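Local coordinates for protein oxidoreductase (Listeria innocua, PDB 3E18) that binds NAD through a Rossmann-fold domain and probably acts as an NAD-dependent dehydrogenase of the GFO/IDH/MocA family, its substrate being unknown, at residues A[196-201]-A[339-344]; A[261-266]-A[291-296]. All coordinates share one frame; numbering follows the deposited sequence.

Interaction 1. Residues A[196-201]-A[339-344]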
loop_
_atom_site.group_PDB
_atom_site.type_symbol
_atom_site.label_atom_id
_atom_site.label_comp_id
_atom_site.label_asym_id
_atom_site.label_seq_id
_atom_site.Cartn_x
_atom_site.Cartn_y
_atom_site.Cartn_z
ATOM N N VAL A 196 9.818 -10.803 0.059
ATOM C CA VAL A 196 8.611 -10.554 0.873
ATOM C C VAL A 196 8.986 -9.649 2.037
ATOM O O VAL A 196 9.956 -9.931 2.748
ATOM C CB VAL A 196 8.085 -11.864 1.539
ATOM C CG1 VAL A 196 6.701 -11.654 2.144
ATOM C CG2 VAL A 196 8.078 -13.014 0.581
ATOM N N SER A 197 8.213 -8.587 2.263
ATOM C CA SER A 197 8.315 -7.843 3.506
ATOM C C SER A 197 6.899 -7.900 4.062
ATOM O O SER A 197 5.961 -8.066 3.304
ATOM C CB SER A 197 8.729 -6.398 3.238
ATOM O OG SER A 197 7.760 -5.684 2.492
ATOM N N ALA A 198 6.759 -7.798 5.364
ATOM C CA ALA A 198 5.427 -7.899 5.990
ATOM C C ALA A 198 5.426 -7.236 7.325
ATOM O O ALA A 198 6.469 -7.079 7.960
ATOM C CB ALA A 198 5.000 -9.380 6.148
ATOM N N ASN A 199 4.235 -6.836 7.745
ATOM C CA ASN A 199 4.036 -6.323 9.087
ATOM C C ASN A 199 2.698 -6.850 9.540
ATOM O O ASN A 199 1.763 -6.954 8.754
ATOM C CB ASN A 199 4.154 -4.774 9.129
ATOM C CG ASN A 199 3.023 -4.117 9.933
ATOM O OD1 ASN A 199 3.012 -4.134 11.182
ATOM N ND2 ASN A 199 2.083 -3.496 9.215
ATOM N N LEU A 200 2.639 -7.261 10.801
ATOM C CA LEU A 200 1.421 -7.839 11.357
ATOM C C LEU A 200 0.721 -6.835 12.255
ATOM O O LEU A 200 1.357 -5.979 12.867
ATOM C CB LEU A 200 1.742 -9.100 12.172
ATOM C CG LEU A 200 2.541 -10.245 11.549
ATOM C CD1 LEU A 200 2.847 -11.338 12.582
ATOM C CD2 LEU A 200 1.823 -10.827 10.356
ATOM N N SER A 201 -0.591 -6.958 12.360
ATOM C CA SER A 201 -1.339 -6.114 13.276
ATOM C C SER A 201 -1.673 -6.864 14.558
ATOM O O SER A 201 -2.175 -7.980 14.509
ATOM C CB SER A 201 -2.624 -5.626 12.617
ATOM O OG SER A 201 -3.444 -4.978 13.575
ATOM N N PHE A 339 5.933 -14.550 8.108
ATOM C CA PHE A 339 6.104 -14.544 9.561
ATOM C C PHE A 339 7.517 -14.156 9.971
ATOM O O PHE A 339 7.717 -13.381 10.911
ATOM C CB PHE A 339 5.727 -15.896 10.137
ATOM C CG PHE A 339 4.257 -16.052 10.350
ATOM C CD1 PHE A 339 3.545 -15.081 11.055
ATOM C CD2 PHE A 339 3.579 -17.157 9.862
ATOM C CE1 PHE A 339 2.188 -15.211 11.260
ATOM C CE2 PHE A 339 2.204 -17.300 10.083
ATOM C CZ PHE A 339 1.519 -16.328 10.779
ATOM N N GLU A 340 8.487 -14.684 9.234
ATOM C CA GLU A 340 9.884 -14.344 9.430
ATOM C C GLU A 340 10.151 -12.858 9.142
ATOM O O GLU A 340 10.844 -12.185 9.920
ATOM C CB GLU A 340 10.761 -15.225 8.541
ATOM C CG GLU A 340 12.260 -15.011 8.773
ATOM C CD GLU A 340 13.132 -15.634 7.701
ATOM O OE1 GLU A 340 12.683 -16.577 7.005
ATOM O OE2 GLU A 340 14.285 -15.178 7.557
ATOM N N ALA A 341 9.596 -12.350 8.039
ATOM C CA ALA A 341 9.772 -10.947 7.644
ATOM C C ALA A 341 9.239 -10.006 8.706
ATOM O O ALA A 341 9.898 -9.034 9.074
ATOM C CB ALA A 341 9.095 -10.672 6.279
ATOM N N ALA A 342 8.058 -10.307 9.226
ATOM C CA ALA A 342 7.474 -9.475 10.269
ATOM C C ALA A 342 8.176 -9.572 11.635
ATOM O O ALA A 342 8.333 -8.567 12.331
ATOM C CB ALA A 342 6.016 -9.792 10.402
ATOM N N GLU A 343 8.594 -10.772 12.026
ATOM C CA GLU A 343 9.272 -10.935 13.319
ATOM C C GLU A 343 10.696 -10.355 13.328
ATOM O O GLU A 343 11.143 -9.855 14.348
ATOM C CB GLU A 343 9.230 -12.398 13.812
ATOM C CG GLU A 343 10.332 -13.313 13.291
ATOM C CD GLU A 343 10.857 -14.281 14.349
ATOM O OE1 GLU A 343 10.698 -14.001 15.561
ATOM O OE2 GLU A 343 11.445 -15.317 13.965
ATOM N N THR A 344 11.391 -10.386 12.193
ATOM C CA THR A 344 12.729 -9.827 12.136
ATOM C C THR A 344 12.767 -8.401 11.567
ATOM O O THR A 344 13.843 -7.798 11.502
ATOM C CB THR A 344 13.683 -10.721 11.325
ATOM O OG1 THR A 344 13.251 -10.772 9.962
ATOM C CG2 THR A 344 13.715 -12.143 11.906
#
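Leu200 reaches from strand 196-201 to two residues of helix 339-344, Ala342 and Phe339, and forms one end of an almost wholly apolar contact. Its CB leaves the strand toward the helix, and CG stands anti to the carbonyl carbon (chi1 -54°), where it meets the methyl of Ala342 at 3.7 Å (Leu200 CG to Ala342 CB). Beyond the branch, CD1 turns to the aromatic ring and lies 4.1 Å from Phe339 CD1, about equally near CE1. This methyl sits at the ring edge, near its plane, rather than over a face, and the two side chains cross at about a right angle. Val174 of helix 173-188 touches both Leu200 and Phe339, joining a second helix to this end.

Two residues earlier on the strand, Ala198 also points to the helix, its CB 4.3 Å from Ala341 CB and slightly farther from the methyl of Ala342. These small residues let the backbones come close: the strand and helix axes approach to 6.3 Å at a crossing angle of -67°, and Ala342 CA makes a CA-H...O contact of 3.5 Å with Ala198 O. The methyl of Ala341 rests against the strand's main chain, 3.7 Å from Val196 O and 3.8 Å from Ala198 N. Val196 continues the apolar face toward Leu334, Ala337 and Ile338, earlier on the same helix.

The contact thus lays the C-terminal part of helix 325-344 across one face of the C-terminal domain's mixed sheet. On the opposite face of the strand, Ser197 packs on Ser197 of the second subunit. No hydrogen bond joins the two segments, consistent with a contact held mainly by packing of alanine methyls, Leu200 and the Phe339 edge, some of it against main-chain atoms.

Interaction 2. Residues A[261-266]-A[291-296]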
loop_
_atom_site.group_PDB
_atom_site.type_symbol
_atom_site.label_atom_id
_atom_site.label_comp_id
_atom_site.label_asym_id
_atom_site.label_seq_id
_atom_site.Cartn_x
_atom_site.Cartn_y
_atom_site.Cartn_z
ATOM N N LYS A 261 -8.731 2.818 -19.167
ATOM C CA LYS A 261 -7.576 2.564 -20.030
ATOM C C LYS A 261 -7.204 3.829 -20.777
ATOM O O LYS A 261 -8.076 4.632 -21.069
ATOM C CB LYS A 261 -7.938 1.508 -21.088
ATOM C CG LYS A 261 -8.224 0.089 -20.575
ATOM C CD LYS A 261 -8.751 -0.834 -21.701
ATOM C CE LYS A 261 -7.752 -0.977 -22.856
ATOM N NZ LYS A 261 -6.519 -1.664 -22.424
ATOM N N PRO A 262 -5.913 3.994 -21.141
ATOM C CA PRO A 262 -5.516 5.090 -22.019
ATOM C C PRO A 262 -5.964 4.860 -23.472
ATOM O O PRO A 262 -6.096 3.713 -23.904
ATOM C CB PRO A 262 -3.985 5.045 -21.960
ATOM C CG PRO A 262 -3.668 3.618 -21.671
ATOM C CD PRO A 262 -4.767 3.156 -20.746
ATOM N N THR A 263 -6.193 5.948 -24.205
ATOM C CA THR A 263 -6.417 5.886 -25.653
ATOM C C THR A 263 -5.157 6.350 -26.362
ATOM O O THR A 263 -4.230 6.853 -25.715
ATOM C CB THR A 263 -7.537 6.814 -26.115
ATOM O OG1 THR A 263 -7.098 8.175 -26.036
ATOM C CG2 THR A 263 -8.783 6.662 -25.255
ATOM N N ALA A 264 -5.139 6.219 -27.690
ATOM C CA ALA A 264 -4.034 6.732 -28.521
ATOM C C ALA A 264 -3.965 8.266 -28.565
ATOM O O ALA A 264 -2.984 8.823 -29.053
ATOM C CB ALA A 264 -4.134 6.178 -29.936
ATOM N N LEU A 265 -5.004 8.938 -28.064
ATOM C CA LEU A 265 -5.056 10.406 -28.042
ATOM C C LEU A 265 -4.458 11.014 -26.774
ATOM O O LEU A 265 -4.297 12.236 -26.688
ATOM C CB LEU A 265 -6.496 10.908 -28.185
ATOM C CG LEU A 265 -7.384 10.402 -29.327
ATOM C CD1 LEU A 265 -8.784 10.977 -29.168
ATOM C CD2 LEU A 265 -6.806 10.740 -30.691
ATOM N N ALA A 266 -4.148 10.161 -25.795
ATOM C CA ALA A 266 -3.564 10.592 -24.520
ATOM C C ALA A 266 -2.192 11.256 -24.674
ATOM O O ALA A 266 -1.863 12.176 -23.923
ATOM C CB ALA A 266 -3.481 9.418 -23.546
ATOM N N ALA A 291 -8.470 11.362 -23.539
ATOM C CA ALA A 291 -7.300 10.551 -23.147
ATOM C C ALA A 291 -7.600 9.136 -22.629
ATOM O O ALA A 291 -6.717 8.282 -22.607
ATOM C CB ALA A 291 -6.461 11.320 -22.120
ATOM N N THR A 292 -8.821 8.892 -22.164
ATOM C CA THR A 292 -9.133 7.603 -21.560
ATOM C C THR A 292 -10.459 7.006 -22.035
ATOM O O THR A 292 -11.354 7.720 -22.516
ATOM C CB THR A 292 -9.185 7.661 -19.997
ATOM O OG1 THR A 292 -10.310 8.439 -19.577
ATOM C CG2 THR A 292 -7.902 8.237 -19.393
ATOM N N ASN A 293 -10.564 5.691 -21.885
ATOM C CA ASN A 293 -11.826 4.968 -22.015
ATOM C C ASN A 293 -12.202 4.308 -20.699
ATOM O O ASN A 293 -11.348 3.751 -20.017
ATOM C CB ASN A 293 -11.702 3.867 -23.066
ATOM C CG ASN A 293 -11.683 4.404 -24.478
ATOM O OD1 ASN A 293 -12.467 5.286 -24.831
ATOM N ND2 ASN A 293 -10.783 3.865 -25.303
ATOM N N THR A 294 -13.480 4.337 -20.353
ATOM C CA THR A 294 -13.945 3.630 -19.169
ATOM C C THR A 294 -14.794 2.434 -19.572
ATOM O O THR A 294 -15.731 2.563 -20.368
ATOM C CB THR A 294 -14.735 4.562 -18.257
ATOM O OG1 THR A 294 -13.890 5.651 -17.887
ATOM C CG2 THR A 294 -15.192 3.841 -17.004
ATOM N N LEU A 295 -14.447 1.273 -19.018
ATOM C CA LEU A 295 -15.063 0.005 -19.378
ATOM C C LEU A 295 -15.659 -0.674 -18.153
ATOM O O LEU A 295 -15.221 -0.454 -17.025
ATOM C CB LEU A 295 -14.028 -0.944 -19.989
ATOM C CG LEU A 295 -13.342 -0.701 -21.335
ATOM C CD1 LEU A 295 -12.352 0.451 -21.321
ATOM C CD2 LEU A 295 -12.610 -1.971 -21.713
ATOM N N SER A 296 -16.646 -1.524 -18.393
ATOM C CA SER A 296 -17.131 -2.448 -17.377
ATOM C C SER A 296 -16.077 -3.516 -17.145
ATOM O O SER A 296 -15.232 -3.763 -18.019
ATOM C CB SER A 296 -18.444 -3.099 -17.820
ATOM O OG SER A 296 -19.522 -2.192 -17.678
#
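Lys261 and Asn293 exchange two backbone hydrogen bonds: Lys261 N gives to Asn293 O at 2.9 Å, and Asn293 N gives to Lys261 O at 2.8 Å. Both are close to straight. A third bond, Thr263 N to Ala291 O at 2.9 Å, continues the pairing past the strand end, its donor lying 44° above the carbonyl plane.

Lys261 and Asn293 thus form an antiparallel hydrogen-bonded pair, followed by the non-hydrogen-bonded pair of Pro262 and Thr292. Strand 292-295 is the outermost strand of the mixed sheet on this side within this chain. Where strand 257-262 ends, the chain enters a type I turn from Thr263 to Ala266. Thr263 OG1 accepts from Leu265 N at 3.0 Å, making an ST turn, and is also bonded to Glu290 O.

In Thr263, chi1 of 72° sets OG1 between the backbone N and the carbonyl carbon, which leaves CG2 anti to the carbonyl carbon and 3.4 Å from Asn293 ND2, the two side chains crossing at about a right angle. Lys261 CD lies 3.8 Å from Leu295 CD1, while its chain bends at chi3 and chi4 and carries NZ to the carbonyl oxygens of Glu245 and Thr142. At the last position of the turn, Ala266 CB meets Ala291 CB at 3.8 Å. Phe233 of the second subunit packs against Pro262 and Thr292.

How the interactions relate
From the N terminus, the chain first passes through the Rossmann-fold domain with its parallel sheet, which supplies much of the NAD site, and then enters the mixed sheet, where strand 193-201 supplies the first half of interaction 1. Before that contact closes, the chain forms further strands, reaches 261-266, and returns through a short two-stranded excursion to 291-296, so interaction 2 closes a small loop nested inside the much larger one. Helix 325-344 then completes interaction 1. Both contacts involve the same mixed sheet, toward its two sides: one pairs strand 292-295, outermost within this chain, with its neighbour, the other covers strand 193-201 with a helix. Their centres lie 38 Å apart.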